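Local structure of uncharacterized protein (5BNF) at residues A53-Y58 with F135-F139; R202-S206 with T225-N229. The protein is porcine CD38, a member of the ADP-ribosyl cyclase family whose fold joins a mainly helical part to a part built on a parallel beta-sheet. All coordinates share one frame; numbering follows the deposited sequence.

Contact 1: A53-Y58 with F135-F139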
loop_
_atom_site.group_PDB
_atom_site.type_symbol
_atom_site.label_atom_id
_atom_site.label_comp_id
_atom_site.label_asym_id
_atom_site.label_seq_id
_atom_site.Cartn_x
_atom_site.Cartn_y
_atom_site.Cartn_z
ATOM N N ALA A 53 5.925 -4.477 16.702
ATOM C CA ALA A 53 6.371 -3.745 15.523
ATOM C C ALA A 53 6.095 -2.247 15.580
ATOM O O ALA A 53 5.018 -1.815 15.976
ATOM C CB ALA A 53 5.742 -4.339 14.260
ATOM N N ARG A 54 7.092 -1.468 15.172
ATOM C CA ARG A 54 7.007 -0.011 15.131
ATOM C C ARG A 54 7.454 0.441 13.745
ATOM O O ARG A 54 8.242 -0.242 13.088
ATOM C CB ARG A 54 7.928 0.611 16.187
ATOM C CG ARG A 54 7.247 0.935 17.506
ATOM C CD ARG A 54 8.247 0.926 18.658
ATOM N NE ARG A 54 9.484 1.643 18.353
ATOM C CZ ARG A 54 9.562 2.952 18.142
ATOM N NH1 ARG A 54 10.734 3.498 17.872
ATOM N NH2 ARG A 54 8.478 3.715 18.206
ATOM N N GLU A 55 6.956 1.592 13.309
ATOM C CA GLU A 55 7.316 2.141 12.004
ATOM C C GLU A 55 8.835 2.218 11.879
ATOM O O GLU A 55 9.421 1.805 10.875
ATOM C CB GLU A 55 6.712 3.536 11.854
ATOM C CG GLU A 55 5.906 3.722 10.587
ATOM C CD GLU A 55 5.108 5.011 10.592
ATOM O OE1 GLU A 55 5.705 6.084 10.829
ATOM O OE2 GLU A 55 3.880 4.949 10.356
ATOM N N GLU A 56 9.459 2.722 12.937
ATOM C CA GLU A 56 10.908 2.879 13.011
ATOM C C GLU A 56 11.709 1.631 12.644
ATOM O O GLU A 56 12.779 1.739 12.045
ATOM C CB GLU A 56 11.310 3.324 14.419
ATOM C CG GLU A 56 10.866 4.733 14.817
ATOM C CD GLU A 56 9.362 4.931 14.779
ATOM O OE1 GLU A 56 8.616 3.961 15.027
ATOM O OE2 GLU A 56 8.925 6.068 14.517
ATOM N N ASP A 57 11.209 0.453 13.011
ATOM C CA ASP A 57 11.923 -0.782 12.707
ATOM C C ASP A 57 12.172 -0.934 11.215
ATOM O O ASP A 57 12.990 -1.751 10.803
ATOM C CB ASP A 57 11.151 -2.008 13.208
ATOM C CG ASP A 57 10.941 -1.998 14.713
ATOM O OD1 ASP A 57 11.861 -1.587 15.445
ATOM O OD2 ASP A 57 9.857 -2.413 15.170
ATOM N N TYR A 58 11.469 -0.147 10.406
ATOM C CA TYR A 58 11.634 -0.228 8.960
ATOM C C TYR A 58 12.399 0.942 8.342
ATOM O O TYR A 58 12.486 1.045 7.117
ATOM C CB TYR A 58 10.270 -0.341 8.278
ATOM C CG TYR A 58 9.582 -1.681 8.424
ATOM C CD1 TYR A 58 10.151 -2.842 7.914
ATOM C CD2 TYR A 58 8.326 -1.773 9.019
ATOM C CE1 TYR A 58 9.479 -4.067 7.986
ATOM C CE2 TYR A 58 7.650 -2.988 9.096
ATOM C CZ TYR A 58 8.227 -4.127 8.582
ATOM O OH TYR A 58 7.552 -5.326 8.684
ATOM N N PHE A 135 4.118 -6.960 12.381
ATOM C CA PHE A 135 4.991 -6.558 11.286
ATOM C C PHE A 135 4.453 -6.436 9.853
ATOM O O PHE A 135 5.005 -5.670 9.063
ATOM C CB PHE A 135 6.257 -7.413 11.325
ATOM C CG PHE A 135 7.196 -7.012 12.426
ATOM C CD1 PHE A 135 7.980 -5.871 12.299
ATOM C CD2 PHE A 135 7.247 -7.732 13.618
ATOM C CE1 PHE A 135 8.804 -5.450 13.348
ATOM C CE2 PHE A 135 8.066 -7.318 14.670
ATOM C CZ PHE A 135 8.843 -6.177 14.536
ATOM N N VAL A 136 3.386 -7.149 9.513
ATOM C CA VAL A 136 2.827 -7.037 8.173
ATOM C C VAL A 136 2.008 -5.748 8.020
ATOM O O VAL A 136 2.145 -5.007 7.037
ATOM C CB VAL A 136 1.942 -8.259 7.833
ATOM C CG1 VAL A 136 1.146 -8.003 6.561
ATOM C CG2 VAL A 136 2.819 -9.474 7.638
ATOM N N SER A 137 1.165 -5.474 9.005
ATOM C CA SER A 137 0.332 -4.290 8.964
ATOM C C SER A 137 1.146 -3.009 9.069
ATOM O O SER A 137 0.903 -2.051 8.337
ATOM C CB SER A 137 -0.702 -4.349 10.079
ATOM O OG SER A 137 -1.535 -5.477 9.900
ATOM N N VAL A 138 2.114 -2.980 9.973
ATOM C CA VAL A 138 2.914 -1.780 10.122
ATOM C C VAL A 138 3.642 -1.485 8.830
ATOM O O VAL A 138 3.726 -0.339 8.397
ATOM C CB VAL A 138 3.911 -1.915 11.261
ATOM C CG1 VAL A 138 4.961 -0.826 11.170
ATOM C CG2 VAL A 138 3.155 -1.812 12.590
ATOM N N PHE A 139 4.159 -2.531 8.211
ATOM C CA PHE A 139 4.851 -2.383 6.955
ATOM C C PHE A 139 3.922 -1.706 5.946
ATOM O O PHE A 139 4.158 -0.576 5.520
ATOM C CB PHE A 139 5.256 -3.746 6.420
ATOM C CG PHE A 139 5.802 -3.691 5.034
ATOM C CD1 PHE A 139 7.071 -3.196 4.802
ATOM C CD2 PHE A 139 5.030 -4.088 3.952
ATOM C CE1 PHE A 139 7.564 -3.093 3.498
ATOM C CE2 PHE A 139 5.516 -3.989 2.651
ATOM C CZ PHE A 139 6.783 -3.492 2.425
#
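Ala53 sets its methyl group squarely over one face of the Phe135 ring: CB stands 3.3 Å from the ring centroid and only 11° off the normal, the geometry of a CH-pi contact. The same methyl reaches Val138, whose CG2 lies 4.0 Å from Ala53 CB, while the other branch, CG1, rests against the backbone of Arg54 and Glu55 and the edge of the Tyr58 ring. Tyr58 supplies the polar link. Its OH donates to the carbonyl oxygen of Phe135 over 2.6 Å, the donor tilted 33° from the carbonyl plane, and Trp111 NE1 bonds to the same hydroxyl, so two partners fix the buried end of the ring. Beyond it, Phe139 turns its edge toward a face of Tyr58; centroids 5.5 Å apart and planes at 67° define a T-shaped stack. Just ahead of the 3-10 segment 55-58, Arg54 N donates to Asp57 OD2 at 2.9 Å, from above the carboxylate plane, which ties the start of the turn to its third residue. Glu55 sends its carboxylate to Lys145, further along helix 135-149. The contact thus packs the loop between helices 34-45 and 59-64 onto the first turn of helix 135-149, with Tyr58 as N-cap of helix 59-64 and Phe41 and Phe45 of helix 34-45 meeting Phe139 and Phe135.

Contact 2: R202-S206 with T225-N229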
loop_
_atom_site.group_PDB
_atom_site.type_symbol
_atom_site.label_atom_id
_atom_site.label_comp_id
_atom_site.label_asym_id
_atom_site.label_seq_id
_atom_site.Cartn_x
_atom_site.Cartn_y
_atom_site.Cartn_z
ATOM N N ARG A 202 -24.850 0.671 -6.568
ATOM C CA ARG A 202 -25.142 0.641 -5.139
ATOM C C ARG A 202 -24.666 1.980 -4.577
ATOM O O ARG A 202 -25.196 2.482 -3.586
ATOM C CB ARG A 202 -24.380 -0.501 -4.465
ATOM C CG ARG A 202 -24.867 -1.890 -4.834
ATOM C CD ARG A 202 -26.114 -2.253 -4.051
ATOM N NE ARG A 202 -25.875 -2.216 -2.608
ATOM C CZ ARG A 202 -26.783 -2.537 -1.690
ATOM N NH1 ARG A 202 -27.997 -2.921 -2.061
ATOM N NH2 ARG A 202 -26.481 -2.470 -0.399
ATOM N N ASP A 203 -23.659 2.549 -5.228
ATOM C CA ASP A 203 -23.098 3.827 -4.820
ATOM C C ASP A 203 -22.630 4.550 -6.075
ATOM O O ASP A 203 -22.137 3.927 -7.012
ATOM C CB ASP A 203 -21.933 3.597 -3.857
ATOM C CG ASP A 203 -21.612 4.822 -3.030
ATOM O OD1 ASP A 203 -22.527 5.634 -2.794
ATOM O OD2 ASP A 203 -20.452 4.966 -2.600
ATOM N N THR A 204 -22.796 5.864 -6.108
ATOM C CA THR A 204 -22.404 6.634 -7.280
ATOM C C THR A 204 -21.631 7.861 -6.842
ATOM O O THR A 204 -21.444 8.088 -5.650
ATOM C CB THR A 204 -23.643 7.107 -8.067
ATOM O OG1 THR A 204 -24.279 8.171 -7.350
ATOM C CG2 THR A 204 -24.639 5.970 -8.227
ATOM N N CYS A 205 -21.181 8.642 -7.820
ATOM C CA CYS A 205 -20.446 9.875 -7.555
ATOM C C CYS A 205 -21.304 10.882 -6.789
ATOM O O CYS A 205 -20.784 11.830 -6.190
ATOM C CB CYS A 205 -19.988 10.529 -8.864
ATOM S SG CYS A 205 -18.476 9.868 -9.645
ATOM N N SER A 206 -22.617 10.680 -6.824
ATOM C CA SER A 206 -23.547 11.570 -6.149
ATOM C C SER A 206 -23.893 11.095 -4.741
ATOM O O SER A 206 -24.766 11.665 -4.086
ATOM C CB SER A 206 -24.827 11.689 -6.972
ATOM O OG SER A 206 -25.803 12.452 -6.287
ATOM N N THR A 225 -12.526 15.526 -8.470
ATOM C CA THR A 225 -13.467 15.216 -9.536
ATOM C C THR A 225 -13.808 13.743 -9.401
ATOM O O THR A 225 -12.990 12.955 -8.943
ATOM C CB THR A 225 -12.871 15.468 -10.943
ATOM O OG1 THR A 225 -11.724 14.635 -11.139
ATOM C CG2 THR A 225 -12.473 16.934 -11.099
ATOM N N CYS A 226 -15.024 13.381 -9.789
ATOM C CA CYS A 226 -15.477 12.001 -9.724
ATOM C C CYS A 226 -16.207 11.661 -11.026
ATOM O O CYS A 226 -17.024 12.438 -11.516
ATOM C CB CYS A 226 -16.417 11.828 -8.545
ATOM S SG CYS A 226 -17.003 10.131 -8.263
ATOM N N GLN A 227 -15.912 10.493 -11.571
ATOM C CA GLN A 227 -16.513 10.048 -12.812
ATOM C C GLN A 227 -16.885 8.596 -12.658
ATOM O O GLN A 227 -16.271 7.871 -11.877
ATOM C CB GLN A 227 -15.521 10.202 -13.959
ATOM C CG GLN A 227 -15.855 11.312 -14.935
ATOM C CD GLN A 227 -14.821 11.432 -16.041
ATOM O OE1 GLN A 227 -13.662 11.763 -15.786
ATOM N NE2 GLN A 227 -15.232 11.156 -17.275
ATOM N N GLU A 228 -17.892 8.176 -13.413
ATOM C CA GLU A 228 -18.370 6.805 -13.354
ATOM C C GLU A 228 -18.064 6.066 -14.652
ATOM O O GLU A 228 -18.251 6.606 -15.737
ATOM C CB GLU A 228 -19.867 6.825 -13.051
ATOM C CG GLU A 228 -20.169 7.671 -11.814
ATOM C CD GLU A 228 -21.544 7.438 -11.218
ATOM O OE1 GLU A 228 -21.970 6.273 -11.141
ATOM O OE2 GLU A 228 -22.194 8.421 -10.800
ATOM N N ASN A 229 -17.579 4.832 -14.525
ATOM C CA ASN A 229 -17.212 4.009 -15.676
ATOM C C ASN A 229 -17.594 2.538 -15.535
ATOM O O ASN A 229 -17.523 1.972 -14.446
ATOM C CB ASN A 229 -15.700 4.089 -15.909
ATOM C CG ASN A 229 -15.353 4.698 -17.243
ATOM O OD1 ASN A 229 -15.491 5.905 -17.440
ATOM N ND2 ASN A 229 -14.914 3.865 -18.178
#
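Thr204 is the first residue of 202-206 to meet the strand, its CB lying 3.4 Å from Glu228 OE2, with the two side chains running obliquely to one another. Its hydroxyl is occupied within its own segment, where OG1 accepts from Ser206 N at 3.1 Å. This closes an ST turn around Cys205, just ahead of helix 208-219. Cys205 then joins the strand twice, through its backbone N and through its sulfur. The backbone N donates to Glu228 OE2 over 3.2 Å; the angle at the hydrogen is 159°, but the oxygen is approached from 78° out of the carboxylate plane, almost perpendicular to it. The second link is covalent, a disulfide in which Cys205 SG and Cys226 SG are 2.0 Å apart with chi3 of -86°, close to the unstrained value for an S-S bond. Strand 186-194, helix 208-219 and the adjacent parallel strand 223-229, an outermost strand of the four-stranded sheet, form a beta-alpha-beta crossover, and the disulfide joins the loop before the helix to the strand after it. The cysteines reach the bridge differently: SG of Cys205 lies beside its backbone N, whereas SG of Cys226 is anti to its own. Glu228 comes alongside the bridge, its CG 3.5 Å from Cys205 SG. The other carboxylate oxygen, OE1, is hydrogen-bonded to NE2 of His195, just past strand 186-194.

Overall arrangement
Contacts 1 and 2 lie on opposite sides of the chain's centre, their centres 35 Å apart and their nearest atoms about 25 Å apart, and share no helix or strand. Along the chain, contact 1 closes at residue 139 before contact 2 opens at 202. Contact 1 belongs to the helical side, where helices 34-45, 59-64 and 135-149 come together, partly buried; contact 2 is at the surface, on an outermost strand of the parallel sheet. Strand 75-77 of that sheet falls between the segments of contact 1, and helix 135-149 precedes its neighbour 153-160, so the two parts interweave in sequence. Disulfides tie both: Cys51-Cys131 just ahead of both segments of contact 1, Cys205-Cys226 within contact 2.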